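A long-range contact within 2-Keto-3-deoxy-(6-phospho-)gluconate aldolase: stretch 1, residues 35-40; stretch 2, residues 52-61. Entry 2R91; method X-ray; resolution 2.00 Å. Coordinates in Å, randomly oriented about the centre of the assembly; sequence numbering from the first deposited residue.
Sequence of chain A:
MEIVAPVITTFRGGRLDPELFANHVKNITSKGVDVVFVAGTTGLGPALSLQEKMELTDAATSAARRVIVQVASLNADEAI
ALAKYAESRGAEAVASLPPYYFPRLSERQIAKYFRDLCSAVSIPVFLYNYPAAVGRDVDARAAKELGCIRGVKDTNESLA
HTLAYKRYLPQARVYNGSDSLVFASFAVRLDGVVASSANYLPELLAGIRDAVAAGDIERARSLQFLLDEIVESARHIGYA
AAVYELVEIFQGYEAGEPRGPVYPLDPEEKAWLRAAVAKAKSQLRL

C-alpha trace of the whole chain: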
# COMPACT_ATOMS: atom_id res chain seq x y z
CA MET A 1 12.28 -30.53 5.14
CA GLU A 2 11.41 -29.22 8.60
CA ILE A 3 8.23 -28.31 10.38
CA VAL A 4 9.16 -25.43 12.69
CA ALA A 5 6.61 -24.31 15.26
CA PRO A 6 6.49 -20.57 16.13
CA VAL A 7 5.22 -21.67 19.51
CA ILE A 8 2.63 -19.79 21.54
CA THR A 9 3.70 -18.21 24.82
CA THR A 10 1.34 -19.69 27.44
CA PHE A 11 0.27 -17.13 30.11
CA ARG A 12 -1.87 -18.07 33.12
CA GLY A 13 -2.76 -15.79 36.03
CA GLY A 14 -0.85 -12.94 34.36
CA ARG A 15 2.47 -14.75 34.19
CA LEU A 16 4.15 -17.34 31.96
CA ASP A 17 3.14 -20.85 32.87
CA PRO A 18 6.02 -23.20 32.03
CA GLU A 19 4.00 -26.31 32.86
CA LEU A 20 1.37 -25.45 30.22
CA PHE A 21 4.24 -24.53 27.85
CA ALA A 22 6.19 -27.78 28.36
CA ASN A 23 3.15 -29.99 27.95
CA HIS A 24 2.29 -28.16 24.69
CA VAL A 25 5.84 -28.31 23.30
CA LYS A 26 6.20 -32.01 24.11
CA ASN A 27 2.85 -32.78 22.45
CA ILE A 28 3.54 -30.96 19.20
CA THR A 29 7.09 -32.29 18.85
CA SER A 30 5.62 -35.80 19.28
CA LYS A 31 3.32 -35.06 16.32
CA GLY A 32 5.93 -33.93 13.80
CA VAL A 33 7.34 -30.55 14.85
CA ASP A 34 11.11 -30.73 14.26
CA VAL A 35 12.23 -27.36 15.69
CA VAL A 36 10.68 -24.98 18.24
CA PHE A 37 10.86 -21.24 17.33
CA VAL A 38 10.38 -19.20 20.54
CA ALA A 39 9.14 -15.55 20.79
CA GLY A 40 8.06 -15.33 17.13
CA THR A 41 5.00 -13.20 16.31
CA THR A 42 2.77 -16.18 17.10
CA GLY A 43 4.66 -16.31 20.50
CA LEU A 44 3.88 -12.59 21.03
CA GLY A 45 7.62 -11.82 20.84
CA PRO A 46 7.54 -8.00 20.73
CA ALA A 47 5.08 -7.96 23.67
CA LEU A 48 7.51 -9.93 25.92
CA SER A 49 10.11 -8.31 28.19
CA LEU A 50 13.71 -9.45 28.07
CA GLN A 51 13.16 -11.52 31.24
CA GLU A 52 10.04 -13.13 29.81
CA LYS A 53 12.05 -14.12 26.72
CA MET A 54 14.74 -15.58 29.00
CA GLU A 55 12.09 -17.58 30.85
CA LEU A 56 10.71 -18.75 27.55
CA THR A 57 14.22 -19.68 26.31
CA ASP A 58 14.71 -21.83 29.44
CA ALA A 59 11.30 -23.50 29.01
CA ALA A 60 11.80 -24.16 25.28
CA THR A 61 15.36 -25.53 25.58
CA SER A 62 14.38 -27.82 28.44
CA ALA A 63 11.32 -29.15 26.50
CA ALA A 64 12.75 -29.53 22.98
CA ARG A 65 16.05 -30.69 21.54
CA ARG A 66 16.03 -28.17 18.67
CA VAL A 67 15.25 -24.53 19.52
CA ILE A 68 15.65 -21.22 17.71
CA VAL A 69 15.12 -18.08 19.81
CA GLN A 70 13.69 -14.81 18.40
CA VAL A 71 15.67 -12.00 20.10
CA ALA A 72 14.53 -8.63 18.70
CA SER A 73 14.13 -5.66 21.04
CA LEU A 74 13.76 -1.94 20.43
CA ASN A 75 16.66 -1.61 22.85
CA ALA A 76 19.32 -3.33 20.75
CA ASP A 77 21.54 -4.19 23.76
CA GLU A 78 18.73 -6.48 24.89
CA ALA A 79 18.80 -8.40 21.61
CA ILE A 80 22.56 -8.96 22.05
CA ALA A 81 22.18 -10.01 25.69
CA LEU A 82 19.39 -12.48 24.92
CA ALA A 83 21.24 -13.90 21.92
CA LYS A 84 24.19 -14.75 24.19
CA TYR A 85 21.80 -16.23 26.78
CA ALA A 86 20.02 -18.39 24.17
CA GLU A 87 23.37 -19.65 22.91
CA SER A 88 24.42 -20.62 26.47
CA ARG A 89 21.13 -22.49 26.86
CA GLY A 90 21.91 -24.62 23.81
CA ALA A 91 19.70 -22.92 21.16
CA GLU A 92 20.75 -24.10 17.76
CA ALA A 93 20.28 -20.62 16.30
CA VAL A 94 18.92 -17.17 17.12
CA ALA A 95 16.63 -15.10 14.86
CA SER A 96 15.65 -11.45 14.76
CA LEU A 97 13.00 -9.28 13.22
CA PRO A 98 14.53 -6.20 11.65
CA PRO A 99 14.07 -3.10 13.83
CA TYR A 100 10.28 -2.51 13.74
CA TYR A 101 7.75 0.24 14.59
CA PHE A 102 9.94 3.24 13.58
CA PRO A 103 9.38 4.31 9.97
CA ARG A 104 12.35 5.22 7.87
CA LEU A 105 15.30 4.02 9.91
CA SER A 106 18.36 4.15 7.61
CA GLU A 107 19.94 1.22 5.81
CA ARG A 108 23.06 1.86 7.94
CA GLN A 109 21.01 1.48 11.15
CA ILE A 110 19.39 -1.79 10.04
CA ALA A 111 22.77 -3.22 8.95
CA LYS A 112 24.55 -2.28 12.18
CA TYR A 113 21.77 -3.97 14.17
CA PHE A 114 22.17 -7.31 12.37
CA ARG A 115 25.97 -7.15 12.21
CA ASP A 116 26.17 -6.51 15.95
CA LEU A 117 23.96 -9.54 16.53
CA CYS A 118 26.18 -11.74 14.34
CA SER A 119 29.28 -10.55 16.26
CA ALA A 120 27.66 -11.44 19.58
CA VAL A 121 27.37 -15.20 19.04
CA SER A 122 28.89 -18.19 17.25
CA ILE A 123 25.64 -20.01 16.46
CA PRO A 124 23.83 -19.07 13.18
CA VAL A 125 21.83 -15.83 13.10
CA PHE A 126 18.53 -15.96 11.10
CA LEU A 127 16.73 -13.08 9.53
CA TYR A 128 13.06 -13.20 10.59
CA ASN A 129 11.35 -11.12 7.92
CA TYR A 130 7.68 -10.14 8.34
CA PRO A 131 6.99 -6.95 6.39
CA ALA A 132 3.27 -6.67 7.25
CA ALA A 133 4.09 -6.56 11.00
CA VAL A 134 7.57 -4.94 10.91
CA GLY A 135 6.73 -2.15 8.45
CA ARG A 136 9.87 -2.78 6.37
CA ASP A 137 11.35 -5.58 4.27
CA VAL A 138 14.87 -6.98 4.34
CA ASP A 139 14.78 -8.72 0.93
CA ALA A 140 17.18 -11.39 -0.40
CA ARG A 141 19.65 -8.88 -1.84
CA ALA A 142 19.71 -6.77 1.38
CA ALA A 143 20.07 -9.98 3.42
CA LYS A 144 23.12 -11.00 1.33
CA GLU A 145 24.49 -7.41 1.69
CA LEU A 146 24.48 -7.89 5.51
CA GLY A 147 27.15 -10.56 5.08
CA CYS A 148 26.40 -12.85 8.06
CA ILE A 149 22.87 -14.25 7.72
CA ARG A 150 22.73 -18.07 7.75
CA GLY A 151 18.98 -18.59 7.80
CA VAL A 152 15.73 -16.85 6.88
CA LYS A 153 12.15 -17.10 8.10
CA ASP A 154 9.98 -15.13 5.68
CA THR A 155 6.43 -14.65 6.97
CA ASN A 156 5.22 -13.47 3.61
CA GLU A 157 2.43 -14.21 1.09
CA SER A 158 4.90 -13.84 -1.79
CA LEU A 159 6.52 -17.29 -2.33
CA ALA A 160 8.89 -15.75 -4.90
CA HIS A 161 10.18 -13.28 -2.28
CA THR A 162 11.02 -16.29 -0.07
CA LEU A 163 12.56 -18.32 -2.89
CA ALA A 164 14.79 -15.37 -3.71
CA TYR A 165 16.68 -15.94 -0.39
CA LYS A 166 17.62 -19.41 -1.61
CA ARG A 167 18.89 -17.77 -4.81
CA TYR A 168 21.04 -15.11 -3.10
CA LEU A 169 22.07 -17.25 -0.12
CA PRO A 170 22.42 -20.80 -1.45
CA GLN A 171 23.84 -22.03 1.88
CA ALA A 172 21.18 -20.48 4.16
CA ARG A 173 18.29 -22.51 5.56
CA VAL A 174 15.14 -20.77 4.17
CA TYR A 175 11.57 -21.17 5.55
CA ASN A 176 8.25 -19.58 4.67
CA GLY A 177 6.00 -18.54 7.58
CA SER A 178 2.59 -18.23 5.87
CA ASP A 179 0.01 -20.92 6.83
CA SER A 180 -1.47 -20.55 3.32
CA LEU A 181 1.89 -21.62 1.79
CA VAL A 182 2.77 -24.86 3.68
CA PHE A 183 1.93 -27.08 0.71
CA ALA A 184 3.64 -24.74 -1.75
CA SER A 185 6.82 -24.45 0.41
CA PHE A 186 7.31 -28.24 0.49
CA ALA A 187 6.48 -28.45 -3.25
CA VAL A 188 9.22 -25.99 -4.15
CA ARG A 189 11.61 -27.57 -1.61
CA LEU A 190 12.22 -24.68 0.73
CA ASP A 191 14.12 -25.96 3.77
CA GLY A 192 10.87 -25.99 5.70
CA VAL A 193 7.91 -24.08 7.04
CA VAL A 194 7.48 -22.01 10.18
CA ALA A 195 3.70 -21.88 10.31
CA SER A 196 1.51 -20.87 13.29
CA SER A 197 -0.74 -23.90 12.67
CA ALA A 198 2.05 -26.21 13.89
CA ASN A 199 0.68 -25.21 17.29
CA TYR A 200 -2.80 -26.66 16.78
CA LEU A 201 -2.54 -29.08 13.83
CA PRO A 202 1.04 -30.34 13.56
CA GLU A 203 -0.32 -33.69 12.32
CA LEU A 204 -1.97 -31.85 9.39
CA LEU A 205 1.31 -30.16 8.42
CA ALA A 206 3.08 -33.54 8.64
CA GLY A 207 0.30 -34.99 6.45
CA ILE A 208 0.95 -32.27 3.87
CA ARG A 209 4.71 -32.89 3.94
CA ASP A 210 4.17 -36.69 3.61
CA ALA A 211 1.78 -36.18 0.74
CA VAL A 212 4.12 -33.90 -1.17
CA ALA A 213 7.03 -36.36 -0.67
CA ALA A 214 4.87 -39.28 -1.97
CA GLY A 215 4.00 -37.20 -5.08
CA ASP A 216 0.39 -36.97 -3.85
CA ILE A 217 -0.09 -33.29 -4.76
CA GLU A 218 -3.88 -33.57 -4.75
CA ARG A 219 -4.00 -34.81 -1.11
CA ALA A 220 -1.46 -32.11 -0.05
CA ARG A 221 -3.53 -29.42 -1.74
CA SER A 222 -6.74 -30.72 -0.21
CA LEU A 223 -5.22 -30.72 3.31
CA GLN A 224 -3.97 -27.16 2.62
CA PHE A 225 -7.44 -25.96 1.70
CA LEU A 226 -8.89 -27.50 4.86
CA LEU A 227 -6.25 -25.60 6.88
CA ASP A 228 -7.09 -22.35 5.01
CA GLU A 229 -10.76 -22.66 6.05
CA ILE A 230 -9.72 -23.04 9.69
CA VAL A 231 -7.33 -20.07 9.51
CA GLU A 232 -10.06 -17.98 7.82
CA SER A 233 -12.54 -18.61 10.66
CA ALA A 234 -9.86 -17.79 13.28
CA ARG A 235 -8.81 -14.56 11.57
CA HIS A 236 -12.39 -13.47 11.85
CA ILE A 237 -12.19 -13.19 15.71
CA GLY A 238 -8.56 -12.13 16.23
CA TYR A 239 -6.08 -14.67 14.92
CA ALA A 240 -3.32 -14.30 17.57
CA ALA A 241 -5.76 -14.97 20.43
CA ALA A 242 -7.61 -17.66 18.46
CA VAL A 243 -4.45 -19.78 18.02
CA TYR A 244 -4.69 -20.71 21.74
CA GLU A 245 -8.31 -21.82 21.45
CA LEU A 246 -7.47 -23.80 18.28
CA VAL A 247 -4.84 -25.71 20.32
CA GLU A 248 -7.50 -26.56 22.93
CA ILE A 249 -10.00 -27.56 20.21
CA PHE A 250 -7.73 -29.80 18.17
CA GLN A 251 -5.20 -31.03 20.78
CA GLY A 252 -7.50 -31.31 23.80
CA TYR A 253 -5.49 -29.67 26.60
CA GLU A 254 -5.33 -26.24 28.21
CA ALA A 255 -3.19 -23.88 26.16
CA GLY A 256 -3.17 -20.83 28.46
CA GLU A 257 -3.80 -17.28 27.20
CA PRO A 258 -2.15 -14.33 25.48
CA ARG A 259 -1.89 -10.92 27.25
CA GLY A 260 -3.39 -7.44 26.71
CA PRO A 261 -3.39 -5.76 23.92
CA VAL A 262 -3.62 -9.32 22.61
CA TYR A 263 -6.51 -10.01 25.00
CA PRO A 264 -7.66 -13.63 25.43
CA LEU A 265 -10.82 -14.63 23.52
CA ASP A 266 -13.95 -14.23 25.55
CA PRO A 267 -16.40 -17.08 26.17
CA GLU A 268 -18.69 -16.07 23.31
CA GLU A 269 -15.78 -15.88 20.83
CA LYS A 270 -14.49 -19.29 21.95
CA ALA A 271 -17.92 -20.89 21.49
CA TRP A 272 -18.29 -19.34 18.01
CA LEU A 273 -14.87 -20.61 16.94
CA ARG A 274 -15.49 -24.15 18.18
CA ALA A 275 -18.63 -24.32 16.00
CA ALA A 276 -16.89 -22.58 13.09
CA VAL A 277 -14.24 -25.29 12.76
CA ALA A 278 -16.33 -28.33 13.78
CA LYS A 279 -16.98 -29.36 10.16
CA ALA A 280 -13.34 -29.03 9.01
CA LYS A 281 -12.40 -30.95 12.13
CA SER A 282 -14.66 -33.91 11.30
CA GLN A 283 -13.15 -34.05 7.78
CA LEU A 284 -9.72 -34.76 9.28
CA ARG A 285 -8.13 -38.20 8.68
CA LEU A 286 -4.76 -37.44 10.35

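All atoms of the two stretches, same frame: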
# COMPACT_ATOMS: atom_id res chain seq x y z
N VAL A 35 11.47 -28.46 15.09
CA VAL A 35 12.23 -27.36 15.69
C VAL A 35 11.20 -26.43 16.36
O VAL A 35 10.12 -26.22 15.81
CB VAL A 35 12.99 -26.53 14.61
CG1 VAL A 35 13.79 -25.32 15.24
CG2 VAL A 35 13.97 -27.40 13.73
N VAL A 36 11.52 -25.91 17.55
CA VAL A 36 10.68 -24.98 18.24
C VAL A 36 11.28 -23.58 18.04
O VAL A 36 12.46 -23.35 18.35
CB VAL A 36 10.57 -25.34 19.75
CG1 VAL A 36 9.91 -24.22 20.57
CG2 VAL A 36 9.84 -26.66 19.90
N PHE A 37 10.47 -22.66 17.52
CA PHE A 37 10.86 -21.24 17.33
C PHE A 37 10.17 -20.43 18.42
O PHE A 37 8.95 -20.27 18.41
CB PHE A 37 10.42 -20.80 15.91
CG PHE A 37 10.80 -19.38 15.52
CD1 PHE A 37 12.11 -18.97 15.47
CD2 PHE A 37 9.84 -18.47 15.15
CE1 PHE A 37 12.45 -17.65 15.07
CE2 PHE A 37 10.16 -17.17 14.77
CZ PHE A 37 11.46 -16.76 14.72
N VAL A 38 10.94 -19.96 19.41
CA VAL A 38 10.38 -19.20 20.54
C VAL A 38 10.40 -17.68 20.34
O VAL A 38 11.36 -17.14 19.77
CB VAL A 38 11.10 -19.61 21.88
N ALA A 39 9.34 -17.03 20.82
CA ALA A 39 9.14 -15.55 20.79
C ALA A 39 8.99 -15.00 19.36
O ALA A 39 9.42 -13.87 19.05
CB ALA A 39 10.25 -14.79 21.58
N GLY A 40 8.43 -15.83 18.47
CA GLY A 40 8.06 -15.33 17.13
C GLY A 40 6.82 -14.48 17.29
O GLY A 40 6.37 -14.28 18.42
N GLU A 52 11.02 -12.18 30.33
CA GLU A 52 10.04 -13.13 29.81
C GLU A 52 10.63 -13.98 28.68
O GLU A 52 10.43 -15.18 28.63
CB GLU A 52 8.75 -12.38 29.41
CG GLU A 52 7.94 -11.95 30.62
CD GLU A 52 6.85 -10.89 30.34
OE1 GLU A 52 6.84 -10.26 29.25
OE2 GLU A 52 6.01 -10.68 31.24
N LYS A 53 11.41 -13.36 27.79
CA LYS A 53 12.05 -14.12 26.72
C LYS A 53 13.12 -15.08 27.25
O LYS A 53 13.34 -16.17 26.69
CB LYS A 53 12.66 -13.19 25.68
CG LYS A 53 11.63 -12.34 24.88
CD LYS A 53 12.31 -11.77 23.63
CE LYS A 53 11.28 -10.98 22.75
NZ LYS A 53 11.17 -9.56 23.20
N MET A 54 13.81 -14.67 28.31
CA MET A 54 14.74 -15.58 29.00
C MET A 54 14.00 -16.75 29.60
O MET A 54 14.44 -17.86 29.51
CB MET A 54 15.47 -14.81 30.11
CG MET A 54 16.37 -13.71 29.56
SD MET A 54 17.22 -12.76 30.85
CE MET A 54 18.23 -14.07 31.57
N GLU A 55 12.87 -16.49 30.27
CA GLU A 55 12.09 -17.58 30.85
C GLU A 55 11.61 -18.54 29.77
O GLU A 55 11.63 -19.77 29.92
CB GLU A 55 10.87 -17.04 31.59
CG GLU A 55 11.24 -16.27 32.83
CD GLU A 55 10.13 -15.34 33.30
OE1 GLU A 55 8.96 -15.63 33.02
OE2 GLU A 55 10.43 -14.31 33.91
N LEU A 56 11.19 -17.97 28.66
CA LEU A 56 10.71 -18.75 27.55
C LEU A 56 11.84 -19.57 26.90
O LEU A 56 11.68 -20.74 26.58
CB LEU A 56 10.02 -17.76 26.58
CG LEU A 56 9.39 -18.28 25.30
CD1 LEU A 56 8.18 -19.22 25.68
CD2 LEU A 56 8.94 -17.06 24.47
N THR A 57 13.02 -18.97 26.78
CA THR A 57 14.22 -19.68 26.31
C THR A 57 14.51 -20.90 27.20
O THR A 57 14.80 -22.00 26.71
CB THR A 57 15.46 -18.74 26.33
OG1 THR A 57 15.29 -17.69 25.36
CG2 THR A 57 16.77 -19.49 26.05
N ASP A 58 14.43 -20.71 28.52
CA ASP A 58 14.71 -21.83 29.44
C ASP A 58 13.67 -22.92 29.23
O ASP A 58 14.01 -24.11 29.16
CB ASP A 58 14.65 -21.37 30.90
CG ASP A 58 15.83 -20.48 31.30
OD1 ASP A 58 16.89 -20.53 30.68
OD2 ASP A 58 15.68 -19.73 32.28
N ALA A 59 12.39 -22.52 29.16
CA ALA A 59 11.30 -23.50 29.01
C ALA A 59 11.42 -24.26 27.70
O ALA A 59 11.22 -25.47 27.66
CB ALA A 59 9.90 -22.82 29.15
N ALA A 60 11.73 -23.54 26.61
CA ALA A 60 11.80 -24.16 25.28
C ALA A 60 12.98 -25.13 25.21
O ALA A 60 12.82 -26.28 24.78
CB ALA A 60 11.93 -23.06 24.16
N THR A 61 14.17 -24.66 25.62
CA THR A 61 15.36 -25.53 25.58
C THR A 61 15.28 -26.72 26.56
O THR A 61 15.91 -27.74 26.34
CB THR A 61 16.70 -24.76 25.77
OG1 THR A 61 16.69 -24.05 27.02
CG2 THR A 61 16.93 -23.77 24.61

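A short strand, Val35 to Val38, lies against one face of the helix that runs through residues 52-61. The two axes are nearly antiparallel, at 172°, and approach to 9.4 Å, so the contacts run in opposite order along the two segments: Val36 meets Ala60, Val38 meets Ala60 and Leu56, and Ala39, just past the strand, meets Leu56 and Lys53. The contact is small, burying 225 Å² in all, and apolar in character; no hydrogen bond crosses it among the modelled atoms.

The alternation of the strand decides which residues take part. Val36 and Val38 point toward the helix, while Phe37 between them points away. On the helix, Leu56 and Ala60, one turn apart, point toward the strand. Ala60 is the shallow place in this surface: its methyl leaves room for the strand's β-branched residues to settle against it, with CB of Ala60 4.3 Å from CG1 of Val36 and 4.2 Å from CB of Val38. Leu56 is the bump. Its branched end reaches the place where the strand gives way to loop, bringing CG of Leu56 to 4.0 Å from CB of Val38 and CD2 of Leu56 to 3.7 Å from the backbone N of Ala39. The CG1 and CG2 atoms of Val38 are not modelled, so the fit here can be followed only as far as its CB.

Ala39 suits its position because a single methyl fills the space between two longer side chains: its CB lies 3.9 Å from CD2 of Leu56 and 4.1 Å from CE of Lys53. The CA-to-CB bond of Lys53 points sideways, and the aliphatic part of the chain comes within reach of Ala39, while its NZ is hydrogen-bonded elsewhere in the structure. Thr57, whose CA-to-CB bond also points sideways, barely takes part; its OG1 donates to the Lys53 backbone O at 2.8 Å, satisfying the hydroxyl within the helix itself.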